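Local coordinates for 3-oxo-glucose-6-phosphate:glutamate aminotransferase (Bacillus subtilis subsp. subtilis, PDB 4K2M), which catalyses the reversible, pyridoxal phosphate-dependent transamination of 3-dehydro-glucose 6-phosphate with glutamate to give kanosamine 6-phosphate, a step in antibiotic biosynthesis, at residues Gly278-Val281 / Asn285-Val288; Gln107-Leu112 / Arg119-Thr124; Ile172-Phe177 / Leu402-Lys407. One frame throughout, in Å; residues are numbered along the deposited sequence. Where two conformers were deposited one is given.

From the N terminus, contact 2 comes first: it closes the short turn between helix 103-116 and strand 120-124, setting that helix against the outermost strand of the large mixed sheet. Contact 3 then opens just after strand 166-169, the other outermost strand, and closes 225 residues later on helix 403-411, so it joins the sheet domain to the C-terminal part of the chain. Contact 1 is nested inside that long loop, a pairing within the loop that joins helices 265-275 and 299-308 and reaches toward the second subunit. Contacts 1 and 2 approach to about 9 Å between nearest atoms, whereas the centres of contacts 1 and 3 lie about 43 Å apart.

Contact 1: residues Gly278-Val281 / Asn285-Val288; sequences GFEV and NKKV. With EDO (1,2-ethanediol), chain J.
The loop carrying the substrate-binding residues Tyr276 and Lys284 doubles back on itself here, pairing Phe279 with Lys287 in a single beta bridge. Two backbone bonds flank that pair: Val288 N donates to Gly278 O at 2.8 Å, with an N-H...O angle of 169°, and Glu280 N donates to Lys286 O, also at 2.8 Å. The Phe279 ring is directed to the returning segment 285-288 because its CG stands anti to the carbonyl carbon (chi1 -67°). Asn285 N consequently sits over the ring centre, 3.2 Å from the ring plane, while Lys287 CG meets the ring edge, 3.7 Å from Phe279 CD1. Tyr276 also packs on this ring, its plane nearly perpendicular.

The extended chains of Glu280 and Lys286 run alongside each other in the same direction. Their salt bridge is long, 3.5 Å from Glu280 OE1 to Lys286 NZ, and a water held by Glu280 OE2 at 2.7 Å makes a weak second link to the lysine. Val288 CG1 packs against Glu280 CB, 3.7 Å away. Lys287 instead sends its amine across the dimer interface to Glu157 and Asn158 of the second subunit. With Tyr276 and Lys284 binding substrate and Lys287 bonded to the other chain, the loop is consistent with the active site at the dimer interface of aspartate aminotransferase-fold enzymes.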
ATOM      1  N   GLY A 278       8.252  -6.808  11.320  1.00 12.62           N
ATOM      2  CA  GLY A 278       8.528  -7.545  12.547  1.00 13.27           C
ATOM      3  C   GLY A 278       9.564  -6.825  13.390  1.00 14.23           C
ATOM      4  O   GLY A 278      10.082  -7.388  14.355  1.00 17.65           O
ATOM      5  N   PHE A 279       9.869  -5.582  13.031  1.00 14.43           N
ATOM      6  CA  PHE A 279      10.916  -4.840  13.725  1.00 13.25           C
ATOM      7  C   PHE A 279      10.462  -4.381  15.105  1.00 16.95           C
ATOM      8  O   PHE A 279       9.275  -4.088  15.326  1.00 16.69           O
ATOM      9  CB  PHE A 279      11.317  -3.578  12.954  1.00 10.91           C
ATOM     10  CG  PHE A 279      11.999  -3.838  11.624  1.00 14.30           C
ATOM     11  CD1 PHE A 279      12.659  -5.034  11.362  1.00 17.12           C
ATOM     12  CD2 PHE A 279      11.952  -2.861  10.630  1.00 14.23           C
ATOM     13  CE1 PHE A 279      13.287  -5.248  10.129  1.00 15.14           C
ATOM     14  CE2 PHE A 279      12.579  -3.060   9.391  1.00 15.43           C
ATOM     15  CZ  PHE A 279      13.245  -4.248   9.139  1.00 13.57           C
ATOM     16  N   GLU A 280      11.415  -4.286  16.024  1.00 16.73           N
ATOM     17  CA  GLU A 280      11.175  -3.567  17.275  1.00 18.04           C
ATOM     18  C   GLU A 280      10.606  -2.186  16.952  1.00 19.29           C
ATOM     19  O   GLU A 280      11.030  -1.535  15.991  1.00 17.82           O
ATOM     20  CB  GLU A 280      12.484  -3.423  18.051  1.00 17.51           C
ATOM     21  CG  GLU A 280      12.359  -2.561  19.298  1.00 28.55           C
ATOM     22  CD  GLU A 280      13.399  -2.906  20.348  1.00 53.31           C
ATOM     23  OE1 GLU A 280      13.805  -4.085  20.418  1.00 54.53           O
ATOM     24  OE2 GLU A 280      13.807  -1.997  21.099  1.00 53.89           O
ATOM     25  N   VAL A 281       9.626  -1.736  17.727  1.00 19.98           N
ATOM     26  CA  VAL A 281       9.020  -0.426  17.474  1.00 20.90           C
ATOM     27  C   VAL A 281      10.078   0.684  17.411  1.00 22.55           C
ATOM     28  O   VAL A 281      10.876   0.845  18.337  1.00 21.73           O
ATOM     29  CB  VAL A 281       7.967  -0.095  18.535  1.00 21.55           C
ATOM     30  CG1 VAL A 281       7.346   1.264  18.255  1.00 23.04           C
ATOM     31  CG2 VAL A 281       6.897  -1.186  18.559  1.00 23.12           C
ATOM     32  N   ASN A 285      15.366  -2.564  11.242  1.00 16.02           N
ATOM     33  CA  ASN A 285      16.279  -3.661  10.913  1.00 17.05           C
ATOM     34  C   ASN A 285      16.481  -4.693  12.018  1.00 18.76           C
ATOM     35  O   ASN A 285      17.163  -5.704  11.813  1.00 17.22           O
ATOM     36  CB  ASN A 285      17.634  -3.136  10.432  1.00 15.23           C
ATOM     37  CG  ASN A 285      17.527  -2.308   9.174  1.00 18.46           C
ATOM     38  OD1 ASN A 285      18.038  -1.182   9.106  1.00 25.13           O
ATOM     39  ND2 ASN A 285      16.857  -2.857   8.164  1.00 14.95           N
ATOM     40  N   LYS A 286      15.891  -4.431  13.182  1.00 19.11           N
ATOM     41  CA  LYS A 286      15.988  -5.350  14.305  1.00 19.98           C
ATOM     42  C   LYS A 286      14.660  -6.077  14.516  1.00 17.49           C
ATOM     43  O   LYS A 286      13.717  -5.500  15.052  1.00 18.81           O
ATOM     44  CB  LYS A 286      16.362  -4.578  15.566  1.00 19.63           C
ATOM     45  CG  LYS A 286      16.441  -5.443  16.824  1.00 23.36           C
ATOM     46  CD  LYS A 286      16.863  -4.604  18.025  1.00 28.99           C
ATOM     47  CE  LYS A 286      16.717  -5.394  19.318  1.00 34.64           C
ATOM     48  NZ  LYS A 286      17.223  -4.617  20.491  1.00 49.17           N
ATOM     49  N   LYS A 287      14.575  -7.336  14.089  1.00 13.57           N
ATOM     50  CA  LYS A 287      13.324  -8.086  14.237  1.00 14.07           C
ATOM     51  C   LYS A 287      13.153  -8.617  15.649  1.00 18.41           C
ATOM     52  O   LYS A 287      14.119  -9.057  16.282  1.00 17.39           O
ATOM     53  CB  LYS A 287      13.260  -9.228  13.230  1.00 13.88           C
ATOM     54  CG  LYS A 287      13.124  -8.709  11.806  1.00 20.56           C
ATOM     55  CD  LYS A 287      13.154  -9.829  10.776  1.00 25.97           C
ATOM     56  CE  LYS A 287      12.053 -10.842  11.027  1.00 18.22           C
ATOM     57  NZ  LYS A 287      11.810 -11.677   9.789  1.00 16.43           N
ATOM     58  N   VAL A 288      11.922  -8.563  16.144  1.00 15.30           N
ATOM     59  CA  VAL A 288      11.617  -9.105  17.469  1.00 17.99           C
ATOM     60  C   VAL A 288      10.471 -10.109  17.400  1.00 18.95           C
ATOM     61  O   VAL A 288      10.153 -10.765  18.395  1.00 20.21           O
ATOM     62  CB  VAL A 288      11.276  -8.010  18.493  1.00 18.49           C
ATOM     63  CG1 VAL A 288      12.468  -7.071  18.712  1.00 24.95           C
ATOM     64  CG2 VAL A 288      10.040  -7.206  18.052  1.00 19.54           C
TER
HETATM   65  C1  EDO J 502      20.860   0.573   7.508  1.00 28.35           C
HETATM   66  O1  EDO J 502      21.018   1.762   8.282  1.00 45.14           O
HETATM   67  C2  EDO J 502      19.750   0.811   6.482  1.00 33.58           C
HETATM   68  O2  EDO J 502      18.467   0.844   7.114  1.00 36.99           O
HETATM   69  O   HOH W   1      16.049  -2.261  22.609  1.00 52.02           O

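Contact 2: residues Gln107-Leu112 / Arg119-Thr124; sequences QFEKVL and RYVIAT
Glu109 lays its side chain across the backbone of Val121-Ala123, its carboxylate carbon CD 3.4 Å from Val121 O. Extended beyond CG, the side chain spans from the helix to the strand. There Ala123 N donates to Glu109 OE2 at 2.8 Å, and the N-H...O angle of 179° makes the bond straight. The approach is on the anti side of OE2, 16° out of the carboxylate plane. The aliphatic part of the glutamate packs too: Glu109 CG lies 3.7 Å from Ala123 CB.

Two waters join the same carboxylate to strand carbonyls. One donates to both Glu109 OE2 and Ala123 O at 2.8 Å; the other donates to Val121 O at 2.8 Å and reaches Glu109 OE1 only weakly. OE2 thus accepts from a backbone N-H and a water, which should limit rotation of the carboxylate and is consistent with a charged form.

Beside this polar link, the Leu112 side chain runs nearly perpendicular to that of Val121, with Leu112 CD1 3.9 Å from Val121 CG1. Leu112 CD1 also rests over the rim of the Phe108 ring, 3.5 Å above its plane, and Phe108 meets Phe245 edge-to-face. Val121 further touches Ala259 and Ala261 of the neighbouring strand. The short segment axes approach to 7.5 Å at 135°: the chain leaves the helix, turns, and returns as strand 120-124, outermost in the mixed sheet within this chain, with the helix packed against it.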
ATOM      1  N   GLN A 107       0.920  12.439  13.335  0.57 20.13           N
ATOM      2  CA  GLN A 107      -0.121  13.447  13.531  0.57 18.82           C
ATOM      3  C   GLN A 107      -1.484  12.902  13.117  0.57 19.27           C
ATOM      4  O   GLN A 107      -2.493  13.174  13.763  0.57 18.38           O
ATOM      5  CB  GLN A 107       0.185  14.722  12.740  0.57 18.35           C
ATOM      6  CG  GLN A 107      -0.854  15.832  12.909  0.57 20.00           C
ATOM      7  CD  GLN A 107      -0.813  16.487  14.283  0.57 32.79           C
ATOM      8  OE1 GLN A 107       0.155  16.331  15.032  0.57 36.56           O
ATOM      9  NE2 GLN A 107      -1.866  17.231  14.617  0.57 27.28           N
ATOM     10  N   PHE A 108      -1.510  12.142  12.024  1.00 16.09           N
ATOM     11  CA  PHE A 108      -2.764  11.565  11.541  1.00 17.71           C
ATOM     12  C   PHE A 108      -3.251  10.500  12.530  1.00 18.52           C
ATOM     13  O   PHE A 108      -4.444  10.434  12.872  1.00 15.71           O
ATOM     14  CB  PHE A 108      -2.562  10.981  10.134  1.00 17.68           C
ATOM     15  CG  PHE A 108      -3.807  10.397   9.527  1.00 15.81           C
ATOM     16  CD1 PHE A 108      -4.933  11.188   9.306  1.00 18.15           C
ATOM     17  CD2 PHE A 108      -3.853   9.065   9.170  1.00 15.47           C
ATOM     18  CE1 PHE A 108      -6.081  10.640   8.732  1.00 20.95           C
ATOM     19  CE2 PHE A 108      -5.003   8.505   8.596  1.00 21.35           C
ATOM     20  CZ  PHE A 108      -6.111   9.294   8.371  1.00 19.35           C
ATOM     21  N   GLU A 109      -2.325   9.683  13.030  1.00 13.40           N
ATOM     22  CA  GLU A 109      -2.710   8.674  14.026  1.00 14.81           C
ATOM     23  C   GLU A 109      -3.222   9.331  15.304  1.00 17.64           C
ATOM     24  O   GLU A 109      -4.220   8.893  15.877  1.00 15.56           O
ATOM     25  CB  GLU A 109      -1.567   7.708  14.305  1.00 16.27           C
ATOM     26  CG  GLU A 109      -1.209   6.835  13.092  1.00 15.27           C
ATOM     27  CD  GLU A 109       0.077   6.063  13.299  1.00 21.95           C
ATOM     28  OE1 GLU A 109       0.952   6.565  14.048  1.00 23.80           O
ATOM     29  OE2 GLU A 109       0.223   4.961  12.709  1.00 18.41           O
ATOM     30  N   LYS A 110      -2.559  10.406  15.730  1.00 16.79           N
ATOM     31  CA  LYS A 110      -3.011  11.158  16.896  1.00 19.19           C
ATOM     32  C   LYS A 110      -4.416  11.766  16.723  1.00 19.09           C
ATOM     33  O   LYS A 110      -5.254  11.711  17.632  1.00 20.30           O
ATOM     34  CB  LYS A 110      -1.994  12.254  17.250  1.00 18.24           C
ATOM     35  CG  LYS A 110      -2.360  13.012  18.514  1.00 34.98           C
ATOM     36  CD  LYS A 110      -2.701  12.037  19.644  1.00 47.20           C
ATOM     37  CE  LYS A 110      -3.571  12.699  20.706  1.00 57.42           C
ATOM     38  NZ  LYS A 110      -2.953  13.957  21.214  1.00 53.39           N
ATOM     39  N   VAL A 111      -4.688  12.337  15.558  1.00 15.41           N
ATOM     40  CA  VAL A 111      -6.011  12.902  15.291  1.00 15.50           C
ATOM     41  C   VAL A 111      -7.094  11.813  15.288  1.00 18.07           C
ATOM     42  O   VAL A 111      -8.204  11.993  15.816  1.00 15.03           O
ATOM     43  CB  VAL A 111      -6.005  13.659  13.945  1.00 22.16           C
ATOM     44  CG1 VAL A 111      -7.394  13.751  13.407  1.00 37.81           C
ATOM     45  CG2 VAL A 111      -5.416  15.050  14.119  1.00 23.08           C
ATOM     46  N   LEU A 112      -6.770  10.669  14.700  1.00 17.16           N
ATOM     47  CA  LEU A 112      -7.683   9.531  14.720  1.00 17.25           C
ATOM     48  C   LEU A 112      -7.915   9.011  16.129  1.00 16.69           C
ATOM     49  O   LEU A 112      -9.033   8.613  16.484  1.00 16.66           O
ATOM     50  CB  LEU A 112      -7.133   8.396  13.842  1.00 16.96           C
ATOM     51  CG  LEU A 112      -7.200   8.662  12.337  1.00 20.62           C
ATOM     52  CD1 LEU A 112      -6.478   7.534  11.589  1.00 20.95           C
ATOM     53  CD2 LEU A 112      -8.656   8.753  11.868  1.00 19.06           C
ATOM     54  N   ARG A 119      -6.865   4.690  22.505  0.52 17.52           N
ATOM     55  CA  ARG A 119      -5.553   5.148  22.946  0.52 18.46           C
ATOM     56  C   ARG A 119      -4.489   5.008  21.856  0.52 18.23           C
ATOM     57  O   ARG A 119      -3.601   5.847  21.744  0.52 18.91           O
ATOM     58  CB  ARG A 119      -5.118   4.396  24.208  0.52 19.06           C
ATOM     59  CG  ARG A 119      -6.074   4.552  25.387  0.52 26.89           C
ATOM     60  CD  ARG A 119      -5.638   3.671  26.554  0.52 28.29           C
ATOM     61  NE  ARG A 119      -4.261   3.966  26.931  0.52 35.09           N
ATOM     62  CZ  ARG A 119      -3.538   3.241  27.777  0.52 39.53           C
ATOM     63  NH1 ARG A 119      -4.057   2.161  28.347  0.52 42.68           N
ATOM     64  NH2 ARG A 119      -2.289   3.597  28.050  0.52 35.72           N
ATOM     65  N   TYR A 120      -4.585   3.949  21.055  1.00 13.70           N
ATOM     66  CA  TYR A 120      -3.563   3.653  20.054  1.00 16.11           C
ATOM     67  C   TYR A 120      -4.169   3.463  18.685  1.00 14.67           C
ATOM     68  O   TYR A 120      -5.133   2.726  18.522  1.00 17.03           O
ATOM     69  CB  TYR A 120      -2.814   2.378  20.448  1.00 15.98           C
ATOM     70  CG  TYR A 120      -2.247   2.456  21.840  1.00 18.96           C
ATOM     71  CD1 TYR A 120      -1.107   3.213  22.094  1.00 26.55           C
ATOM     72  CD2 TYR A 120      -2.857   1.792  22.903  1.00 18.55           C
ATOM     73  CE1 TYR A 120      -0.589   3.306  23.368  1.00 25.97           C
ATOM     74  CE2 TYR A 120      -2.348   1.885  24.181  1.00 18.48           C
ATOM     75  CZ  TYR A 120      -1.207   2.644  24.402  1.00 23.61           C
ATOM     76  OH  TYR A 120      -0.682   2.738  25.671  1.00 27.42           O
ATOM     77  N   VAL A 121      -3.590   4.136  17.702  1.00 14.03           N
ATOM     78  CA  VAL A 121      -4.022   3.990  16.320  1.00 15.09           C
ATOM     79  C   VAL A 121      -2.783   3.707  15.496  1.00 19.69           C
ATOM     80  O   VAL A 121      -1.778   4.409  15.608  1.00 16.63           O
ATOM     81  CB  VAL A 121      -4.726   5.258  15.804  1.00 14.29           C
ATOM     82  CG1 VAL A 121      -4.991   5.153  14.301  1.00 16.55           C
ATOM     83  CG2 VAL A 121      -6.041   5.456  16.552  1.00 17.52           C
ATOM     84  N   ILE A 122      -2.851   2.646  14.706  1.00 12.57           N
ATOM     85  CA  ILE A 122      -1.753   2.258  13.837  1.00 12.68           C
ATOM     86  C   ILE A 122      -2.282   2.388  12.417  1.00 17.34           C
ATOM     87  O   ILE A 122      -3.170   1.624  12.012  1.00 14.78           O
ATOM     88  CB  ILE A 122      -1.333   0.806  14.086  1.00 17.87           C
ATOM     89  CG1 ILE A 122      -0.867   0.603  15.530  1.00 20.61           C
ATOM     90  CG2 ILE A 122      -0.216   0.418  13.128  1.00 21.04           C
ATOM     91  CD1 ILE A 122      -1.963   0.118  16.517  1.00 18.61           C
ATOM     92  N   ALA A 123      -1.771   3.373  11.677  1.00 15.50           N
ATOM     93  CA  ALA A 123      -2.235   3.621  10.315  1.00 12.90           C
ATOM     94  C   ALA A 123      -1.566   2.619   9.369  1.00 16.28           C
ATOM     95  O   ALA A 123      -0.350   2.414   9.424  1.00 17.55           O
ATOM     96  CB  ALA A 123      -1.937   5.057   9.890  1.00 12.91           C
ATOM     97  N   THR A 124      -2.364   1.994   8.509  1.00 11.96           N
ATOM     98  CA  THR A 124      -1.881   0.903   7.669  1.00 12.73           C
ATOM     99  C   THR A 124      -2.053   1.231   6.199  1.00 12.59           C
ATOM    100  O   THR A 124      -2.643   2.252   5.837  1.00 12.81           O
ATOM    101  CB  THR A 124      -2.663  -0.391   7.954  1.00 16.04           C
ATOM    102  OG1 THR A 124      -4.048  -0.166   7.690  1.00 15.95           O
ATOM    103  CG2 THR A 124      -2.515  -0.830   9.404  1.00 11.90           C
TER
HETATM  104  O   HOH W   2       0.860   3.953  16.258  1.00 29.92           O
HETATM  105  O   HOH W   3       1.743   3.239  11.141  1.00 31.67           O

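Contact 3: residues Ile172-Phe177 / Leu402-Lys407; sequences INPQTF and LVHTEK. With EDO (1,2-ethanediol), chain D.
The His404 ring is approached obliquely by Pro174, whose CG lies 4.2 Å from His404 ND1, while the Phe177 ring has Pro174 O over one face, toward the rim, and an ethanediol oxygen in plane at its edge. Tyr201 meets the same phenyl ring edge-to-face. Pro174 sits within an Asx turn opened by Asn173, which packs against the first turn of helix 403-411: Asn173 OD1 accepts from Gln175 N at 2.8 Å in the carbonyl plane, and from Thr176 N at 3.1 Å from well above that plane. Two donors on one oxygen hold the amide and the turn together.

Across the contact, the side chains of Ile172 and Thr405 are set almost square to each other. Ile172 CG1 lies between its backbone N and carbonyl carbon (chi1 56°), which brings it 3.4 Å from Thr405 OG1, while Ile172 CD1 reaches to 3.8 Å from Thr405 CA. Asp171 binds both Thr405 OG1 and His404 N, tying the loop to the helix start. At that start Leu402, the N-cap residue, donates from its N to Glu406 OE2 at 2.9 Å, meeting the oxygen from above the carboxylate plane. In the first turn of that helix, His404 CB lies 3.6 Å from Ile172 O.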
ATOM      1  N   ILE A 172     -26.907 -13.552   8.821  1.00 15.19           N
ATOM      2  CA  ILE A 172     -27.108 -12.149   9.184  1.00 13.94           C
ATOM      3  C   ILE A 172     -28.533 -11.913   9.655  1.00 20.29           C
ATOM      4  O   ILE A 172     -29.414 -12.736   9.440  1.00 18.24           O
ATOM      5  CB  ILE A 172     -26.891 -11.215   7.993  1.00 14.94           C
ATOM      6  CG1 ILE A 172     -27.808 -11.643   6.836  1.00 22.10           C
ATOM      7  CG2 ILE A 172     -25.419 -11.203   7.589  1.00 14.32           C
ATOM      8  CD1 ILE A 172     -27.980 -10.630   5.728  1.00 21.62           C
ATOM      9  N   ASN A 173     -28.755 -10.767  10.286  1.00 17.41           N
ATOM     10  CA  ASN A 173     -30.104 -10.274  10.511  1.00 16.11           C
ATOM     11  C   ASN A 173     -30.520  -9.682   9.154  1.00 15.01           C
ATOM     12  O   ASN A 173     -29.819  -8.846   8.598  1.00 16.35           O
ATOM     13  CB  ASN A 173     -30.047  -9.233  11.631  1.00 18.40           C
ATOM     14  CG  ASN A 173     -31.355  -8.475  11.825  1.00 23.12           C
ATOM     15  OD1 ASN A 173     -31.996  -8.039  10.865  1.00 17.39           O
ATOM     16  ND2 ASN A 173     -31.729  -8.275  13.084  1.00 27.89           N
ATOM     17  N   PRO A 174     -31.641 -10.153   8.582  1.00 18.67           N
ATOM     18  CA  PRO A 174     -31.941  -9.799   7.187  1.00 17.79           C
ATOM     19  C   PRO A 174     -32.474  -8.381   7.026  1.00 19.24           C
ATOM     20  O   PRO A 174     -32.648  -7.919   5.891  1.00 23.67           O
ATOM     21  CB  PRO A 174     -33.010 -10.831   6.785  1.00 25.80           C
ATOM     22  CG  PRO A 174     -33.688 -11.179   8.078  1.00 24.40           C
ATOM     23  CD  PRO A 174     -32.592 -11.149   9.119  1.00 22.89           C
ATOM     24  N   GLN A 175     -32.733  -7.705   8.138  1.00 18.95           N
ATOM     25  CA  GLN A 175     -33.113  -6.293   8.093  1.00 17.04           C
ATOM     26  C   GLN A 175     -31.914  -5.361   8.219  1.00 16.10           C
ATOM     27  O   GLN A 175     -31.867  -4.313   7.570  1.00 18.45           O
ATOM     28  CB  GLN A 175     -34.115  -5.964   9.205  1.00 19.68           C
ATOM     29  CG  GLN A 175     -35.574  -6.215   8.832  1.00 34.23           C
ATOM     30  CD  GLN A 175     -35.847  -7.666   8.528  1.00 42.61           C
ATOM     31  OE1 GLN A 175     -35.567  -8.543   9.344  1.00 38.44           O
ATOM     32  NE2 GLN A 175     -36.381  -7.933   7.341  1.00 41.68           N
ATOM     33  N   THR A 176     -30.959  -5.725   9.072  1.00 14.46           N
ATOM     34  CA  THR A 176     -29.800  -4.868   9.318  1.00 12.52           C
ATOM     35  C   THR A 176     -28.619  -5.222   8.414  1.00 11.62           C
ATOM     36  O   THR A 176     -27.687  -4.433   8.290  1.00 15.01           O
ATOM     37  CB  THR A 176     -29.296  -4.963  10.774  1.00 16.32           C
ATOM     38  OG1 THR A 176     -28.678  -6.234  10.989  1.00 16.57           O
ATOM     39  CG2 THR A 176     -30.442  -4.785  11.777  1.00 16.38           C
ATOM     40  N   PHE A 177     -28.658  -6.421   7.829  1.00 14.36           N
ATOM     41  CA  PHE A 177     -27.559  -6.977   7.021  1.00 13.16           C
ATOM     42  C   PHE A 177     -26.284  -7.269   7.818  1.00 16.78           C
ATOM     43  O   PHE A 177     -25.254  -7.628   7.240  1.00 16.43           O
ATOM     44  CB  PHE A 177     -27.229  -6.107   5.805  1.00 13.52           C
ATOM     45  CG  PHE A 177     -28.392  -5.897   4.877  1.00 14.61           C
ATOM     46  CD1 PHE A 177     -28.743  -6.880   3.947  1.00 19.09           C
ATOM     47  CD2 PHE A 177     -29.113  -4.706   4.914  1.00 15.05           C
ATOM     48  CE1 PHE A 177     -29.814  -6.681   3.080  1.00 22.06           C
ATOM     49  CE2 PHE A 177     -30.178  -4.498   4.061  1.00 18.30           C
ATOM     50  CZ  PHE A 177     -30.537  -5.491   3.142  1.00 18.37           C
ATOM     51  N   LEU A 402     -27.131 -20.514   4.447  1.00 15.47           N
ATOM     52  CA  LEU A 402     -27.315 -19.360   5.292  1.00 15.31           C
ATOM     53  C   LEU A 402     -28.596 -18.736   4.791  1.00 18.84           C
ATOM     54  O   LEU A 402     -28.559 -17.889   3.912  1.00 17.79           O
ATOM     55  CB  LEU A 402     -26.133 -18.396   5.112  1.00 14.40           C
ATOM     56  CG  LEU A 402     -24.769 -18.966   5.529  1.00 15.15           C
ATOM     57  CD1 LEU A 402     -23.648 -18.070   5.012  1.00 16.09           C
ATOM     58  CD2 LEU A 402     -24.674 -19.090   7.037  1.00 16.80           C
ATOM     59  N   VAL A 403     -29.730 -19.179   5.337  1.00 15.69           N
ATOM     60  CA  VAL A 403     -31.037 -18.868   4.749  1.00 16.24           C
ATOM     61  C   VAL A 403     -31.325 -17.377   4.636  1.00 18.52           C
ATOM     62  O   VAL A 403     -31.770 -16.894   3.581  1.00 16.34           O
ATOM     63  CB  VAL A 403     -32.188 -19.533   5.539  1.00 22.70           C
ATOM     64  CG1 VAL A 403     -33.519 -19.188   4.906  1.00 26.79           C
ATOM     65  CG2 VAL A 403     -32.000 -21.049   5.576  1.00 31.29           C
ATOM     66  N   HIS A 404     -31.067 -16.648   5.711  1.00 16.39           N
ATOM     67  CA  HIS A 404     -31.385 -15.222   5.740  1.00 16.22           C
ATOM     68  C   HIS A 404     -30.424 -14.411   4.891  1.00 16.16           C
ATOM     69  O   HIS A 404     -30.834 -13.456   4.226  1.00 16.49           O
ATOM     70  CB  HIS A 404     -31.390 -14.699   7.180  1.00 17.47           C
ATOM     71  CG  HIS A 404     -32.474 -15.286   8.025  1.00 23.81           C
ATOM     72  ND1 HIS A 404     -33.788 -15.353   7.610  1.00 32.58           N
ATOM     73  CD2 HIS A 404     -32.439 -15.844   9.257  1.00 28.58           C
ATOM     74  CE1 HIS A 404     -34.514 -15.925   8.551  1.00 38.79           C
ATOM     75  NE2 HIS A 404     -33.722 -16.232   9.563  1.00 37.56           N
ATOM     76  N   THR A 405     -29.145 -14.781   4.929  1.00 13.81           N
ATOM     77  CA  THR A 405     -28.143 -14.095   4.128  1.00 11.88           C
ATOM     78  C   THR A 405     -28.481 -14.275   2.658  1.00 18.38           C
ATOM     79  O   THR A 405     -28.445 -13.325   1.896  1.00 15.60           O
ATOM     80  CB  THR A 405     -26.748 -14.672   4.382  1.00 15.98           C
ATOM     81  OG1 THR A 405     -26.441 -14.582   5.779  1.00 14.65           O
ATOM     82  CG2 THR A 405     -25.680 -13.942   3.564  1.00 16.06           C
ATOM     83  N   GLU A 406     -28.809 -15.505   2.260  1.00 13.95           N
ATOM     84  CA  GLU A 406     -29.119 -15.777   0.860  1.00 16.58           C
ATOM     85  C   GLU A 406     -30.382 -15.060   0.379  1.00 16.29           C
ATOM     86  O   GLU A 406     -30.424 -14.522  -0.735  1.00 17.15           O
ATOM     87  CB  GLU A 406     -29.199 -17.291   0.625  1.00 15.12           C
ATOM     88  CG  GLU A 406     -27.831 -17.991   0.628  1.00 14.12           C
ATOM     89  CD  GLU A 406     -27.940 -19.469   0.985  1.00 23.13           C
ATOM     90  OE1 GLU A 406     -29.006 -20.051   0.691  1.00 20.48           O
ATOM     91  OE2 GLU A 406     -26.985 -20.048   1.569  1.00 16.55           O
ATOM     92  N   LYS A 407     -31.413 -15.044   1.214  1.00 15.54           N
ATOM     93  CA  LYS A 407     -32.652 -14.368   0.843  1.00 14.12           C
ATOM     94  C   LYS A 407     -32.425 -12.856   0.747  1.00 17.76           C
ATOM     95  O   LYS A 407     -32.786 -12.237  -0.249  1.00 17.03           O
ATOM     96  CB  LYS A 407     -33.770 -14.689   1.848  1.00 18.13           C
ATOM     97  CG  LYS A 407     -35.147 -14.089   1.499  1.00 20.59           C
ATOM     98  CD  LYS A 407     -35.557 -14.443   0.064  1.00 23.76           C
ATOM     99  CE  LYS A 407     -36.955 -13.903  -0.268  1.00 29.29           C
ATOM    100  NZ  LYS A 407     -37.341 -14.191  -1.688  1.00 28.77           N
TER
HETATM  101  C1  EDO D 502     -33.837  -2.459   3.957  1.00 18.18           C
HETATM  102  O1  EDO D 502     -32.535  -1.920   4.183  1.00 18.74           O
HETATM  103  C2  EDO D 502     -34.078  -3.572   4.982  1.00 21.49           C
HETATM  104  O2  EDO D 502     -34.014  -3.009   6.294  1.00 25.88           O